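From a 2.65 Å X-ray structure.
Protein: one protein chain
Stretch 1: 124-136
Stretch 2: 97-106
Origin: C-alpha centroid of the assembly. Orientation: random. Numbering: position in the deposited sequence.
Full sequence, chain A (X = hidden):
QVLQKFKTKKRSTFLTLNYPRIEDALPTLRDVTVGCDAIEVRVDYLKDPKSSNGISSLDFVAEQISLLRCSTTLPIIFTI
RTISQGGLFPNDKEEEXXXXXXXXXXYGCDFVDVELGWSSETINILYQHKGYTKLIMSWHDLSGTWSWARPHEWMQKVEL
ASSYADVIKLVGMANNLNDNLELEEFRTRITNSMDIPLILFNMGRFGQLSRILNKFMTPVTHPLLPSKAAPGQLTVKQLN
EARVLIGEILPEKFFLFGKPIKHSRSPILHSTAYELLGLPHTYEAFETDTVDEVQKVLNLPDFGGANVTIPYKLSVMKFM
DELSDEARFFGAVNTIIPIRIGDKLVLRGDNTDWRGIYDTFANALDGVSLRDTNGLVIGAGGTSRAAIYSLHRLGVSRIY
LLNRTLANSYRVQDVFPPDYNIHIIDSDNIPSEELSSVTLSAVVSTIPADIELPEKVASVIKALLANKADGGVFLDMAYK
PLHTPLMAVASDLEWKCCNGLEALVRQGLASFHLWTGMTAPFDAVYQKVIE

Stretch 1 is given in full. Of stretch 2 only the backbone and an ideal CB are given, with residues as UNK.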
# COMPACT_ATOMS: atom_id res chain seq x y z
N ASN A 124 12.95 4.12 29.68
CA ASN A 124 12.59 5.52 29.92
C ASN A 124 13.34 6.50 29.01
O ASN A 124 12.73 7.36 28.38
CB ASN A 124 12.87 5.86 31.38
CG ASN A 124 12.29 7.19 31.80
OD1 ASN A 124 11.18 7.56 31.43
ND2 ASN A 124 13.03 7.90 32.61
N ILE A 125 14.66 6.35 28.93
CA ILE A 125 15.44 7.17 28.00
C ILE A 125 14.90 7.07 26.57
O ILE A 125 14.80 8.07 25.87
CB ILE A 125 16.91 6.78 28.04
CG1 ILE A 125 17.53 7.24 29.36
CG2 ILE A 125 17.68 7.38 26.87
CD1 ILE A 125 18.83 6.54 29.70
N LEU A 126 14.55 5.86 26.13
CA LEU A 126 13.99 5.69 24.79
C LEU A 126 12.62 6.34 24.72
O LEU A 126 12.29 6.96 23.72
CB LEU A 126 13.87 4.22 24.41
CG LEU A 126 15.19 3.44 24.26
CD1 LEU A 126 14.94 1.93 24.25
CD2 LEU A 126 15.96 3.88 23.02
N TYR A 127 11.82 6.19 25.77
CA TYR A 127 10.51 6.86 25.85
C TYR A 127 10.65 8.38 25.78
O TYR A 127 10.00 9.03 24.97
CB TYR A 127 9.76 6.43 27.12
CG TYR A 127 8.48 7.20 27.36
CD1 TYR A 127 7.33 6.90 26.65
CD2 TYR A 127 8.43 8.22 28.31
CE1 TYR A 127 6.16 7.60 26.87
CE2 TYR A 127 7.26 8.93 28.53
CZ TYR A 127 6.14 8.61 27.80
OH TYR A 127 4.97 9.30 28.00
N GLN A 128 11.54 8.95 26.60
CA GLN A 128 11.78 10.40 26.58
C GLN A 128 12.17 10.93 25.19
O GLN A 128 11.83 12.05 24.87
CB GLN A 128 12.83 10.81 27.63
CG GLN A 128 12.46 10.56 29.10
CD GLN A 128 11.13 11.19 29.55
OE1 GLN A 128 10.74 12.25 29.08
NE2 GLN A 128 10.45 10.53 30.47
N HIS A 129 12.82 10.13 24.35
CA HIS A 129 13.26 10.58 23.03
C HIS A 129 12.38 10.12 21.87
O HIS A 129 12.76 10.29 20.72
CB HIS A 129 14.70 10.15 22.79
CG HIS A 129 15.68 10.79 23.73
ND1 HIS A 129 15.74 10.46 25.07
CD2 HIS A 129 16.62 11.75 23.53
CE1 HIS A 129 16.68 11.19 25.65
NE2 HIS A 129 17.22 11.98 24.74
N LYS A 130 11.20 9.60 22.14
CA LYS A 130 10.44 8.94 21.09
C LYS A 130 10.01 9.85 19.96
O LYS A 130 10.06 9.44 18.81
CB LYS A 130 9.25 8.16 21.64
CG LYS A 130 8.08 8.97 22.15
CD LYS A 130 7.27 8.12 23.12
CE LYS A 130 5.80 8.50 23.22
NZ LYS A 130 5.02 7.25 23.54
N GLY A 131 9.63 11.09 20.27
CA GLY A 131 9.08 12.00 19.25
C GLY A 131 7.78 11.45 18.67
O GLY A 131 6.86 11.13 19.41
N TYR A 132 7.73 11.31 17.35
CA TYR A 132 6.54 10.75 16.69
C TYR A 132 6.51 9.24 16.60
O TYR A 132 5.44 8.64 16.42
CB TYR A 132 6.37 11.36 15.30
CG TYR A 132 6.08 12.84 15.39
CD1 TYR A 132 4.98 13.30 16.14
CD2 TYR A 132 6.90 13.79 14.75
CE1 TYR A 132 4.71 14.65 16.25
CE2 TYR A 132 6.62 15.15 14.85
CZ TYR A 132 5.52 15.57 15.60
OH TYR A 132 5.21 16.90 15.73
N THR A 133 7.69 8.62 16.72
CA THR A 133 7.80 7.17 16.76
C THR A 133 6.96 6.57 17.88
O THR A 133 6.94 7.08 18.99
CB THR A 133 9.27 6.76 16.97
OG1 THR A 133 10.07 7.33 15.93
CG2 THR A 133 9.41 5.26 16.95
N LYS A 134 6.25 5.51 17.55
CA LYS A 134 5.43 4.78 18.53
C LYS A 134 6.21 3.61 19.11
O LYS A 134 6.90 2.89 18.38
CB LYS A 134 4.19 4.22 17.86
CG LYS A 134 3.31 5.23 17.17
CD LYS A 134 2.66 6.16 18.17
CE LYS A 134 1.57 6.94 17.47
NZ LYS A 134 1.26 8.15 18.26
N LEU A 135 6.08 3.39 20.41
CA LEU A 135 6.76 2.27 21.05
C LEU A 135 5.88 1.03 21.16
O LEU A 135 4.71 1.11 21.58
CB LEU A 135 7.25 2.69 22.42
CG LEU A 135 8.23 3.85 22.45
CD1 LEU A 135 8.82 3.92 23.84
CD2 LEU A 135 9.34 3.73 21.41
N ILE A 136 6.44 -0.11 20.74
CA ILE A 136 5.85 -1.43 20.92
C ILE A 136 6.65 -2.10 22.03
O ILE A 136 7.81 -2.45 21.84
CB ILE A 136 5.85 -2.31 19.65
CG1 ILE A 136 5.25 -1.57 18.45
CG2 ILE A 136 5.06 -3.60 19.90
CD1 ILE A 136 5.15 -2.39 17.17
N UNK A 97 22.15 -1.51 21.85
CA UNK A 97 20.75 -1.53 21.44
C UNK A 97 20.10 -0.17 21.61
O UNK A 97 19.43 0.32 20.70
CB UNK A 97 19.98 -2.58 22.24
N UNK A 98 20.30 0.44 22.77
CA UNK A 98 19.74 1.77 23.07
C UNK A 98 20.19 2.80 22.06
O UNK A 98 19.37 3.54 21.52
CB UNK A 98 20.14 2.22 24.48
N UNK A 99 21.50 2.82 21.81
CA UNK A 99 22.08 3.69 20.79
C UNK A 99 21.40 3.48 19.46
O UNK A 99 21.07 4.45 18.79
CB UNK A 99 23.58 3.44 20.66
N UNK A 100 21.17 2.22 19.06
CA UNK A 100 20.54 1.93 17.78
C UNK A 100 19.09 2.39 17.73
O UNK A 100 18.65 2.97 16.74
CB UNK A 100 20.62 0.43 17.49
N UNK A 101 18.36 2.15 18.81
CA UNK A 101 16.94 2.51 18.84
C UNK A 101 16.75 4.03 18.84
O UNK A 101 15.85 4.54 18.18
CB UNK A 101 16.27 1.90 20.07
N UNK A 102 17.60 4.74 19.56
CA UNK A 102 17.60 6.21 19.54
C UNK A 102 17.81 6.76 18.15
O UNK A 102 17.15 7.72 17.74
CB UNK A 102 18.68 6.76 20.47
N UNK A 103 18.75 6.16 17.44
CA UNK A 103 19.04 6.56 16.06
C UNK A 103 17.82 6.38 15.14
O UNK A 103 17.53 7.24 14.29
CB UNK A 103 20.22 5.75 15.52
N UNK A 104 17.12 5.26 15.32
CA UNK A 104 15.95 4.94 14.54
C UNK A 104 14.83 5.95 14.70
O UNK A 104 14.09 6.25 13.75
CB UNK A 104 15.44 3.55 14.92
N UNK A 105 14.69 6.47 15.91
CA UNK A 105 13.68 7.47 16.21
C UNK A 105 14.12 8.81 15.59
O UNK A 105 13.29 9.54 15.06
CB UNK A 105 13.47 7.60 17.72
N UNK A 106 15.42 9.09 15.62
CA UNK A 106 15.94 10.29 14.97
C UNK A 106 15.65 10.32 13.47
O UNK A 106 15.36 11.39 12.96
CB UNK A 106 17.45 10.39 15.20

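Stretch 2 is helical throughout. It runs nearly parallel to helix 124-128, at 11°, with the axes 10.1 Å apart at closest approach. No hydrogen bond crosses directly between the stretches, so packing and one water carry the contact.

Position 97 points its CB sideways, and stretch 1 offers nothing within 5.5 Å of it. Many residues would fit. It is Ala97, which makes no contact.

At 98 the CB also points sideways, 4.7 Å from Leu126 CD2, with Ile125 further along. A long or branched aliphatic chain would suit. The residue is Lys98. Its methylene carbons pack here: CD lies 4.2 Å from Ile125 CG2 and CG 4.2 Å from Leu126 CD2, while the backbone Lys98 O comes nearer to Leu126 CD2, at 3.7 Å.

Positions 99 and 100 point away from stretch 1, which therefore sets no preference. They are Glu99 and Leu100.

Position 101 points toward stretch 1, and its ideal CB is only 3.6 Å from Leu126 CD2. An apolar side chain is expected, and a long one must run alongside the leucine. Met101 does this, placing CE 3.6 Å from Leu126 CD1.

At 102 the CB points sideways, 4.7 Å from Leu126 CD2. The nearby surface includes Leu126 and the CB of His129, so leucine, isoleucine or methionine would suit. Leu102 brings its end nearer. Its CG is 3.8 Å from Leu126 CD2, and its CD2 is 3.7 Å from His129 CB. The His129 ring is held by its own stretch, with ND1 donating to Ile125 O at 2.7 Å.

Position 103 is out of reach, and 104 points sideways with nothing of stretch 1 within 5.5 Å of its CB. Neither choice can be read from stretch 1. They are Ser103 and Ala104.

Position 105 points toward stretch 1. Its ideal CB lies 3.9 Å from Thr133 OG1 and 4.0 Å from Lys130 O, and Leu126 and Leu135 offer apolar surface beyond. A long, flexible apolar chain would suit; a polar group might use the carbonyls. Met105 has the largest covered area in stretch 2. Its CE lies 3.3 Å from Leu126 O and its SD 4.2 Å from Leu135 CD2. With Lys98, Met101 and Leu102 it forms the hole that receives Leu126. Its backbone also takes part: one water is hydrogen-bonded to Met105 O (2.7 Å), Lys130 O (3.0 Å) and Thr133 OG1 (2.7 Å), linking helix to turn.

Position 106 points away, leaving room for a long polar chain. It is Arg106, which does not touch stretch 1.

Stretch 2 97-106: AKELMLSAMR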
# COMPACT_ATOMS: atom_id res chain seq x y z
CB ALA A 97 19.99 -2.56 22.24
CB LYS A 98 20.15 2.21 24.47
CG LYS A 98 19.79 3.64 24.83
CD LYS A 98 19.85 3.85 26.33
CE LYS A 98 21.26 3.76 26.90
NZ LYS A 98 21.95 5.07 26.73
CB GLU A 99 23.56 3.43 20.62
CG GLU A 99 24.27 4.48 19.78
CD GLU A 99 25.70 4.12 19.41
OE1 GLU A 99 26.07 2.91 19.44
OE2 GLU A 99 26.47 5.07 19.06
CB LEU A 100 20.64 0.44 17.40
CG LEU A 100 21.97 -0.01 16.77
CD1 LEU A 100 22.19 -1.52 16.91
CD2 LEU A 100 22.08 0.41 15.31
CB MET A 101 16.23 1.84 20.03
CG MET A 101 16.07 0.33 19.85
SD MET A 101 15.25 -0.51 21.22
CE MET A 101 16.55 -0.69 22.43
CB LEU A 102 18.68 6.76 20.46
CG LEU A 102 18.39 6.65 21.95
CD1 LEU A 102 19.61 7.06 22.78
CD2 LEU A 102 17.17 7.47 22.35
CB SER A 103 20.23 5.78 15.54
OG SER A 103 20.25 5.79 14.14
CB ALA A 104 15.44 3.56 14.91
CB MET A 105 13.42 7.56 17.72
CG MET A 105 12.82 6.25 18.26
SD MET A 105 12.57 5.97 20.03
CE MET A 105 13.86 6.95 20.78
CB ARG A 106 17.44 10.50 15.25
CG ARG A 106 17.72 11.45 16.40
CD ARG A 106 19.21 11.66 16.63
NE ARG A 106 19.82 10.47 17.25
CZ ARG A 106 20.89 9.79 16.81
NH1 ARG A 106 21.54 10.14 15.70
NH2 ARG A 106 21.31 8.72 17.50
O HOH W 1 10.77 9.94 15.93
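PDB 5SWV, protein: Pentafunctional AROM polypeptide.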